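Local coordinates for protein putative SAM-dependent O-methyltranferase (Podospora anserina, PDB 4YMH) that probably transfers methyl groups from S-adenosylmethionine to hydroxyl groups, as a member of the cation-dependent O-methyltransferase family, at residues Leu31-Trp35 against Ser76-Ala82; Tyr84-Arg88 against Tyr114-Val120. One frame throughout, in Å; residues are numbered along the deposited sequence.

Contact 1. Residues Leu31-Trp35 against Ser76-Ala82; sequences LVEHW and SGYSALA. With SAH (S-adenosyl-L-homocysteine), chain E.
H34, Y78 and L31 bury the most surface where residues 31-35 pack against residues 76-82; helix 31-35 runs antiparallel (173°) to helix 78-82, the two axes approaching to 10.4 Å. The CG of H34 stands anti to the backbone N (chi1 175°), which carries the imidazole across the gap to the start of the second helix, where G77 is the N-cap. There L81 CD1 sits over one face of the ring in a CH-pi contact, 4.0 Å from the centroid of the H34 ring. The edge of the same imidazole meets S76: H34 NE2 gives a weak, strongly bent hydrogen bond to S76 OG at 3.2 Å and lies 3.0 Å from S76 O. S76 OG is also hydrogen-bonded to T38 OG1, one turn further along the first helix. The two methyls of L31 reach different partners. Its CD1 lies 3.7 Å from Y78 CD1 and also touches L81 CB, while CD2 reaches the backbone of A82. The Y78 ring is met from a face by W35, whose CD1 approaches Y78 CE1 to 3.5 Å, offset toward the rim and with the planes inclined at 53°. Y78 OH and W35 NE1 extend beyond this pair to bond S50 O and S49 O. With an alanine here instead of Y78, S50 O would probably lose its phenol partner and a gap would be likely to open beside W35 CD1 and L31 CD1. On the ligand side, Y78 CB lies 3.7 Å from the carboxylate O of SAH, and S79 OG accepts a hydrogen bond from the SAH amine. Helix 29-41 thus backs the cofactor-binding start of helix 78-86, which follows strand 68-72; helix 101-114 adds A110 and Y114 to the interface, and helix 51-64 flanks it through R51 and M57.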
ATOM      1  N   LEU A  31       3.234  21.546   7.074  1.00 27.89           N
ATOM      2  CA  LEU A  31       3.875  20.692   6.083  1.00 28.59           C
ATOM      3  C   LEU A  31       3.434  21.079   4.671  1.00 28.38           C
ATOM      4  O   LEU A  31       4.228  21.026   3.742  1.00 32.26           O
ATOM      5  CB  LEU A  31       3.578  19.216   6.372  1.00 23.75           C
ATOM      6  CG  LEU A  31       4.409  18.188   5.590  1.00 21.83           C
ATOM      7  CD1 LEU A  31       5.871  18.545   5.695  1.00 22.79           C
ATOM      8  CD2 LEU A  31       4.156  16.758   6.106  1.00 21.97           C
ATOM      9  N   VAL A  32       2.174  21.465   4.509  1.00 30.62           N
ATOM     10  CA  VAL A  32       1.737  22.047   3.245  1.00 32.04           C
ATOM     11  C   VAL A  32       2.601  23.266   2.910  1.00 29.61           C
ATOM     12  O   VAL A  32       3.084  23.414   1.780  1.00 30.77           O
ATOM     13  CB  VAL A  32       0.263  22.485   3.286  1.00 36.65           C
ATOM     14  CG1 VAL A  32      -0.113  23.185   1.984  1.00 35.80           C
ATOM     15  CG2 VAL A  32      -0.651  21.303   3.553  1.00 36.08           C
ATOM     16  N   GLU A  33       2.800  24.131   3.900  1.00 29.91           N
ATOM     17  CA  GLU A  33       3.617  25.327   3.700  1.00 32.77           C
ATOM     18  C   GLU A  33       5.043  24.970   3.261  1.00 34.76           C
ATOM     19  O   GLU A  33       5.607  25.604   2.358  1.00 33.13           O
ATOM     20  CB  GLU A  33       3.648  26.178   4.975  1.00 39.92           C
ATOM     21  CG  GLU A  33       4.422  27.471   4.832  1.00 46.75           C
ATOM     22  CD  GLU A  33       4.367  28.340   6.079  1.00 56.46           C
ATOM     23  OE1 GLU A  33       4.265  27.786   7.193  1.00 58.35           O
ATOM     24  OE2 GLU A  33       4.419  29.580   5.942  1.00 62.75           O
ATOM     25  N   HIS A  34       5.628  23.953   3.887  1.00 32.73           N
ATOM     26  CA  HIS A  34       6.962  23.525   3.476  1.00 35.49           C
ATOM     27  C   HIS A  34       6.971  22.958   2.043  1.00 33.91           C
ATOM     28  O   HIS A  34       7.911  23.189   1.272  1.00 28.83           O
ATOM     29  CB  HIS A  34       7.519  22.489   4.450  1.00 32.29           C
ATOM     30  CG  HIS A  34       8.830  21.919   4.025  1.00 33.53           C
ATOM     31  ND1 HIS A  34      10.013  22.628   4.096  1.00 36.32           N
ATOM     32  CD2 HIS A  34       9.150  20.713   3.501  1.00 34.68           C
ATOM     33  CE1 HIS A  34      10.999  21.879   3.642  1.00 35.71           C
ATOM     34  NE2 HIS A  34      10.503  20.712   3.269  1.00 32.45           N
ATOM     35  N   TRP A  35       5.922  22.223   1.693  1.00 32.55           N
ATOM     36  CA  TRP A  35       5.811  21.607   0.369  1.00 33.23           C
ATOM     37  C   TRP A  35       5.757  22.694  -0.710  1.00 36.27           C
ATOM     38  O   TRP A  35       6.523  22.677  -1.696  1.00 35.45           O
ATOM     39  CB  TRP A  35       4.568  20.709   0.332  1.00 31.49           C
ATOM     40  CG  TRP A  35       4.416  19.835  -0.873  1.00 32.21           C
ATOM     41  CD1 TRP A  35       5.021  18.629  -1.098  1.00 28.46           C
ATOM     42  CD2 TRP A  35       3.568  20.075  -2.002  1.00 39.58           C
ATOM     43  NE1 TRP A  35       4.611  18.112  -2.304  1.00 31.94           N
ATOM     44  CE2 TRP A  35       3.721  18.980  -2.880  1.00 40.01           C
ATOM     45  CE3 TRP A  35       2.696  21.112  -2.358  1.00 44.25           C
ATOM     46  CZ2 TRP A  35       3.042  18.898  -4.093  1.00 43.92           C
ATOM     47  CZ3 TRP A  35       2.019  21.025  -3.561  1.00 47.95           C
ATOM     48  CH2 TRP A  35       2.196  19.925  -4.415  1.00 48.84           C
ATOM     49  N   SER A  76      14.616  18.294   0.332  1.00 26.57           N
ATOM     50  CA  SER A  76      14.314  19.514   1.098  1.00 30.57           C
ATOM     51  C   SER A  76      13.745  19.237   2.498  1.00 27.75           C
ATOM     52  O   SER A  76      13.415  20.168   3.233  1.00 30.68           O
ATOM     53  CB  SER A  76      13.342  20.408   0.328  1.00 33.53           C
ATOM     54  OG  SER A  76      11.996  20.000   0.530  1.00 37.42           O
ATOM     55  N   GLY A  77      13.650  17.966   2.870  1.00 23.63           N
ATOM     56  CA  GLY A  77      13.179  17.586   4.191  1.00 22.87           C
ATOM     57  C   GLY A  77      11.698  17.237   4.300  1.00 24.44           C
ATOM     58  O   GLY A  77      11.206  16.955   5.392  1.00 23.73           O
ATOM     59  N   TYR A  78      10.980  17.263   3.183  1.00 22.84           N
ATOM     60  CA  TYR A  78       9.536  16.987   3.187  1.00 23.37           C
ATOM     61  C   TYR A  78       9.172  15.631   3.788  1.00 24.87           C
ATOM     62  O   TYR A  78       8.291  15.549   4.659  1.00 19.59           O
ATOM     63  CB  TYR A  78       8.976  17.076   1.762  1.00 25.27           C
ATOM     64  CG  TYR A  78       7.513  16.687   1.627  1.00 22.79           C
ATOM     65  CD1 TYR A  78       6.508  17.482   2.173  1.00 25.08           C
ATOM     66  CD2 TYR A  78       7.137  15.533   0.939  1.00 21.25           C
ATOM     67  CE1 TYR A  78       5.173  17.133   2.046  1.00 24.98           C
ATOM     68  CE2 TYR A  78       5.796  15.177   0.808  1.00 21.30           C
ATOM     69  CZ  TYR A  78       4.821  15.984   1.364  1.00 22.72           C
ATOM     70  OH  TYR A  78       3.482  15.652   1.246  1.00 23.57           O
ATOM     71  N   SER A  79       9.833  14.564   3.339  1.00 23.70           N
ATOM     72  CA  SER A  79       9.477  13.240   3.854  1.00 22.93           C
ATOM     73  C   SER A  79       9.976  13.074   5.293  1.00 25.68           C
ATOM     74  O   SER A  79       9.297  12.454   6.102  1.00 20.42           O
ATOM     75  CB  SER A  79       9.990  12.105   2.947  1.00 25.88           C
ATOM     76  OG  SER A  79      11.384  12.166   2.719  1.00 25.33           O
ATOM     77  N   ALA A  80      11.128  13.655   5.631  1.00 22.78           N
ATOM     78  CA  ALA A  80      11.569  13.655   7.030  1.00 24.49           C
ATOM     79  C   ALA A  80      10.543  14.332   7.947  1.00 27.39           C
ATOM     80  O   ALA A  80      10.270  13.843   9.047  1.00 28.38           O
ATOM     81  CB  ALA A  80      12.937  14.343   7.172  1.00 26.24           C
ATOM     82  N   LEU A  81       9.975  15.453   7.503  1.00 23.79           N
ATOM     83  CA  LEU A  81       8.985  16.144   8.319  1.00 23.06           C
ATOM     84  C   LEU A  81       7.668  15.361   8.372  1.00 25.14           C
ATOM     85  O   LEU A  81       6.950  15.421   9.382  1.00 24.61           O
ATOM     86  CB  LEU A  81       8.747  17.568   7.804  1.00 24.91           C
ATOM     87  CG  LEU A  81       9.943  18.515   8.014  1.00 27.82           C
ATOM     88  CD1 LEU A  81       9.754  19.834   7.260  1.00 29.97           C
ATOM     89  CD2 LEU A  81      10.166  18.774   9.502  1.00 23.24           C
ATOM     90  N   ALA A  82       7.352  14.628   7.302  1.00 25.95           N
ATOM     91  CA  ALA A  82       6.192  13.733   7.354  1.00 24.45           C
ATOM     92  C   ALA A  82       6.379  12.658   8.430  1.00 24.87           C
ATOM     93  O   ALA A  82       5.486  12.435   9.253  1.00 26.60           O
ATOM     94  CB  ALA A  82       5.934  13.079   5.994  1.00 18.23           C
TER
HETATM   95  N   SAH E1001      12.708  12.073   0.074  1.00 31.95           N
HETATM   96  CA  SAH E1001      12.463  13.359  -0.515  1.00 35.69           C
HETATM   97  CB  SAH E1001      13.024  13.444  -1.932  1.00 32.83           C
HETATM   98  CG  SAH E1001      14.378  12.790  -2.188  1.00 29.14           C
HETATM   99  SD  SAH E1001      14.942  13.140  -3.812  1.00 31.51           S
HETATM  100  C   SAH E1001      10.990  13.665  -0.563  1.00 35.76           C
HETATM  101  O   SAH E1001      10.617  14.810  -0.661  1.00 30.25           O
HETATM  102  OXT SAH E1001      10.191  12.742  -0.512  1.00 36.11           O
HETATM  103  C5' SAH E1001      16.458  12.278  -3.723  1.00 30.17           C
HETATM  104  C4' SAH E1001      17.520  12.950  -2.867  1.00 30.11           C
HETATM  105  O4' SAH E1001      18.621  12.075  -2.713  1.00 33.68           O
HETATM  106  C3' SAH E1001      18.080  14.200  -3.502  1.00 32.92           C
HETATM  107  O3' SAH E1001      18.004  15.292  -2.616  1.00 33.00           O
HETATM  108  C2' SAH E1001      19.519  13.864  -3.796  1.00 31.31           C
HETATM  109  O2' SAH E1001      20.373  14.962  -3.735  1.00 28.94           O
HETATM  110  C1' SAH E1001      19.835  12.779  -2.796  1.00 32.84           C
HETATM  111  N9  SAH E1001      20.904  11.868  -3.230  1.00 33.36           N
HETATM  112  C8  SAH E1001      21.148  11.426  -4.450  1.00 32.96           C
HETATM  113  N7  SAH E1001      22.190  10.613  -4.458  1.00 28.91           N
HETATM  114  C5  SAH E1001      22.624  10.521  -3.224  1.00 30.80           C
HETATM  115  C6  SAH E1001      23.694   9.811  -2.528  1.00 30.09           C
HETATM  116  N6  SAH E1001      24.500   9.042  -3.225  1.00 32.24           N
HETATM  117  N1  SAH E1001      23.819   9.957  -1.212  1.00 29.65           N
HETATM  118  C2  SAH E1001      22.976  10.733  -0.539  1.00 29.99           C
HETATM  119  N3  SAH E1001      21.982  11.400  -1.092  1.00 28.46           N
HETATM  120  C4  SAH E1001      21.762  11.334  -2.410  1.00 31.11           C

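Contact 2. Residues Tyr84-Arg88 against Tyr114-Val120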
ATOM      1  N   TYR A  84       8.350  12.787  10.976  1.00 25.04           N
ATOM      2  CA  TYR A  84       8.327  13.545  12.223  1.00 21.93           C
ATOM      3  C   TYR A  84       6.890  13.727  12.714  1.00 24.96           C
ATOM      4  O   TYR A  84       6.571  13.437  13.880  1.00 26.12           O
ATOM      5  CB  TYR A  84       9.036  14.903  12.023  1.00 24.69           C
ATOM      6  CG  TYR A  84       9.039  15.806  13.247  1.00 29.56           C
ATOM      7  CD1 TYR A  84       9.990  15.654  14.249  1.00 31.23           C
ATOM      8  CD2 TYR A  84       8.089  16.805  13.397  1.00 31.65           C
ATOM      9  CE1 TYR A  84       9.992  16.469  15.368  1.00 35.74           C
ATOM     10  CE2 TYR A  84       8.078  17.630  14.521  1.00 36.11           C
ATOM     11  CZ  TYR A  84       9.034  17.458  15.502  1.00 38.89           C
ATOM     12  OH  TYR A  84       9.036  18.274  16.612  1.00 43.25           O
ATOM     13  N   GLU A  85       6.009  14.170  11.821  1.00 23.61           N
ATOM     14  CA  GLU A  85       4.609  14.369  12.200  1.00 26.84           C
ATOM     15  C   GLU A  85       3.961  13.049  12.619  1.00 20.79           C
ATOM     16  O   GLU A  85       3.138  13.006  13.548  1.00 25.20           O
ATOM     17  CB  GLU A  85       3.810  14.990  11.045  1.00 30.69           C
ATOM     18  CG  GLU A  85       4.079  16.481  10.785  1.00 30.82           C
ATOM     19  CD  GLU A  85       3.511  17.404  11.857  1.00 35.59           C
ATOM     20  OE1 GLU A  85       2.822  16.923  12.789  1.00 31.22           O
ATOM     21  OE2 GLU A  85       3.751  18.626  11.757  1.00 32.86           O
ATOM     22  N   GLY A  86       4.334  11.973  11.935  1.00 24.06           N
ATOM     23  CA  GLY A  86       3.727  10.681  12.207  1.00 27.57           C
ATOM     24  C   GLY A  86       4.232  10.014  13.471  1.00 29.21           C
ATOM     25  O   GLY A  86       3.679   9.001  13.899  1.00 28.69           O
ATOM     26  N   THR A  87       5.290  10.566  14.064  1.00 24.93           N
ATOM     27  CA  THR A  87       5.840   9.989  15.290  1.00 26.50           C
ATOM     28  C   THR A  87       5.921  10.962  16.478  1.00 30.05           C
ATOM     29  O   THR A  87       6.750  10.787  17.375  1.00 30.11           O
ATOM     30  CB  THR A  87       7.243   9.426  15.028  1.00 26.27           C
ATOM     31  OG1 THR A  87       8.073  10.456  14.476  1.00 27.32           O
ATOM     32  CG2 THR A  87       7.173   8.243  14.074  1.00 18.50           C
ATOM     33  N   ARG A  88       5.053  11.968  16.494  1.00 30.06           N
ATOM     34  CA  ARG A  88       5.038  12.943  17.577  1.00 33.40           C
ATOM     35  C   ARG A  88       4.783  12.306  18.945  1.00 38.22           C
ATOM     36  O   ARG A  88       5.327  12.752  19.947  1.00 38.05           O
ATOM     37  CB  ARG A  88       3.978  14.017  17.326  1.00 38.33           C
ATOM     38  CG  ARG A  88       4.397  15.096  16.366  1.00 39.67           C
ATOM     39  CD  ARG A  88       3.336  16.168  16.247  1.00 44.73           C
ATOM     40  NE  ARG A  88       3.717  17.167  15.256  1.00 47.44           N
ATOM     41  CZ  ARG A  88       4.422  18.260  15.524  1.00 50.16           C
ATOM     42  NH1 ARG A  88       4.818  18.514  16.766  1.00 52.76           N
ATOM     43  NH2 ARG A  88       4.725  19.104  14.548  1.00 50.34           N
ATOM     44  N   TYR A 114      10.772  24.631  11.380  1.00 31.29           N
ATOM     45  CA  TYR A 114       9.679  23.747  11.779  1.00 31.31           C
ATOM     46  C   TYR A 114       9.684  23.505  13.280  1.00 34.17           C
ATOM     47  O   TYR A 114       8.665  23.121  13.864  1.00 34.27           O
ATOM     48  CB  TYR A 114       9.795  22.416  11.044  1.00 28.64           C
ATOM     49  CG  TYR A 114       8.482  21.759  10.706  1.00 28.87           C
ATOM     50  CD1 TYR A 114       7.880  20.860  11.586  1.00 32.87           C
ATOM     51  CD2 TYR A 114       7.847  22.024   9.504  1.00 30.78           C
ATOM     52  CE1 TYR A 114       6.674  20.258  11.278  1.00 30.15           C
ATOM     53  CE2 TYR A 114       6.643  21.415   9.177  1.00 31.50           C
ATOM     54  CZ  TYR A 114       6.064  20.531  10.064  1.00 33.06           C
ATOM     55  OH  TYR A 114       4.870  19.928   9.735  1.00 31.07           O
ATOM     56  N   GLY A 115      10.843  23.719  13.897  1.00 39.96           N
ATOM     57  CA  GLY A 115      11.003  23.509  15.322  1.00 41.34           C
ATOM     58  C   GLY A 115      11.075  22.041  15.703  1.00 43.07           C
ATOM     59  O   GLY A 115      10.514  21.638  16.718  1.00 42.78           O
ATOM     60  N   VAL A 116      11.762  21.236  14.900  1.00 36.91           N
ATOM     61  CA  VAL A 116      11.959  19.836  15.258  1.00 44.83           C
ATOM     62  C   VAL A 116      12.912  19.754  16.448  1.00 52.22           C
ATOM     63  O   VAL A 116      13.688  20.677  16.698  1.00 56.49           O
ATOM     64  CB  VAL A 116      12.502  19.001  14.075  1.00 44.44           C
ATOM     65  CG1 VAL A 116      11.592  19.145  12.870  1.00 40.03           C
ATOM     66  CG2 VAL A 116      13.917  19.421  13.725  1.00 48.57           C
ATOM     67  N   GLY A 117      12.847  18.663  17.198  1.00 53.67           N
ATOM     68  CA  GLY A 117      13.726  18.514  18.340  1.00 54.87           C
ATOM     69  C   GLY A 117      15.066  17.948  17.933  1.00 52.95           C
ATOM     70  O   GLY A 117      15.446  17.993  16.763  1.00 54.52           O
ATOM     71  N   ASP A 118      15.771  17.354  18.862  1.00 51.51           N
ATOM     72  CA  ASP A 118      17.020  16.698  18.579  1.00 54.28           C
ATOM     73  C   ASP A 118      16.761  15.394  17.871  1.00 47.89           C
ATOM     74  O   ASP A 118      17.646  14.821  17.305  1.00 50.32           O
ATOM     75  CB  ASP A 118      17.744  16.374  19.884  1.00 64.71           C
ATOM     76  CG  ASP A 118      18.566  17.541  20.404  1.00 74.98           C
ATOM     77  OD1 ASP A 118      19.663  17.302  20.913  1.00 77.81           O
ATOM     78  OD2 ASP A 118      18.122  18.696  20.297  1.00 80.72           O
ATOM     79  N   ARG A 119      15.537  14.902  17.931  1.00 41.22           N
ATOM     80  CA  ARG A 119      15.247  13.574  17.365  1.00 35.57           C
ATOM     81  C   ARG A 119      15.341  13.445  15.840  1.00 33.27           C
ATOM     82  O   ARG A 119      15.341  12.324  15.321  1.00 35.52           O
ATOM     83  CB  ARG A 119      13.861  13.096  17.820  1.00 36.15           C
ATOM     84  CG  ARG A 119      12.644  13.836  17.283  1.00 34.87           C
ATOM     85  CD  ARG A 119      11.387  13.292  18.017  1.00 37.91           C
ATOM     86  NE  ARG A 119      10.118  13.848  17.540  1.00 35.31           N
ATOM     87  CZ  ARG A 119       9.346  13.284  16.612  1.00 30.18           C
ATOM     88  NH1 ARG A 119       9.707  12.146  16.046  1.00 28.57           N
ATOM     89  NH2 ARG A 119       8.211  13.859  16.246  1.00 33.65           N
ATOM     90  N   VAL A 120      15.410  14.563  15.120  1.00 33.37           N
ATOM     91  CA  VAL A 120      15.670  14.526  13.678  1.00 32.41           C
ATOM     92  C   VAL A 120      17.142  14.805  13.424  1.00 32.95           C
ATOM     93  O   VAL A 120      17.647  15.833  13.813  1.00 32.89           O
ATOM     94  CB  VAL A 120      14.822  15.545  12.906  1.00 36.28           C
ATOM     95  CG1 VAL A 120      15.200  15.544  11.438  1.00 35.89           C
ATOM     96  CG2 VAL A 120      13.341  15.246  13.092  1.00 37.12           C
TER
HETATM   97  O   HOH W   1       7.381  21.110  15.685  1.00 39.04           O
HETATM   98  O   HOH W   2      10.806  17.435  18.418  1.00 41.30           O
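E85 OE2 is gripped by two donors, the hydroxyl of Y114 across the contact and the guanidinium of R88 in its own segment. Y114 OH donates at 2.7 Å to the anti lone pair of E85 OE2. R88 binds side-on from above the carboxylate plane, its NE 2.6 Å from E85 OE1 and its NH2 3.0 Å from E85 OE2, a salt bridge that fixes the rotation of the carboxylate and probably favours its charged form. The bend of the E85 chain at chi2 (-72°) helps bring the carboxylate to both partners. A second arginine comes from the other segment: R119 NH2 bonds Y84 O at 2.9 Å, and R119 NH1 bonds T87 OG1 at 2.8 Å, both acceptors lying in the guanidinium plane. Y84 O thereby serves two donors, since the backbone N of T87 reaches it from the opposite face of the carbonyl. So anchored, the R119 guanidinium lies almost flat over the Y84 ring, planes 17° apart, with NH2 3.2 Å above the ring and offset toward the rim. V116 CG1 covers the opposite face, centred 3.9 Å from the Y84 ring centroid. The Y84 hydroxyl meets a water that also receives a weak bond from G117 N. R119 NH1 further bonds A92 O, tying the site to the approach to strand 93-98. G115, with positive phi, is the C-prime residue of a Schellman motif ending helix 101-114; a type I beta turn from G117 to V120 then leads into strand 120-124, completing a beta-alpha-beta crossover of the Rossmann-like methyltransferase fold.

Both contacts use helix 78-86, contact 1 at its cofactor-facing start and contact 2 at its far end. Contact 1 is buried and mostly apolar, with its polar link limited to the H34-S76 edge, where the one assigned bond is weak; contact 2 is only partly buried and more polar, with arginines, a carboxylate, tyrosine hydroxyls and ordered waters at the end of helix 101-114 and the turn that follows. Their centres lie 11 Å apart and they touch directly: Y114 packs against L31 and L81, and V116 also meets L81. The end of helix 101-114 therefore joins the two. One contact borders the SAH pocket, whereas the other fastens the connection into strand 120-124, outermost in the sheet of this chain.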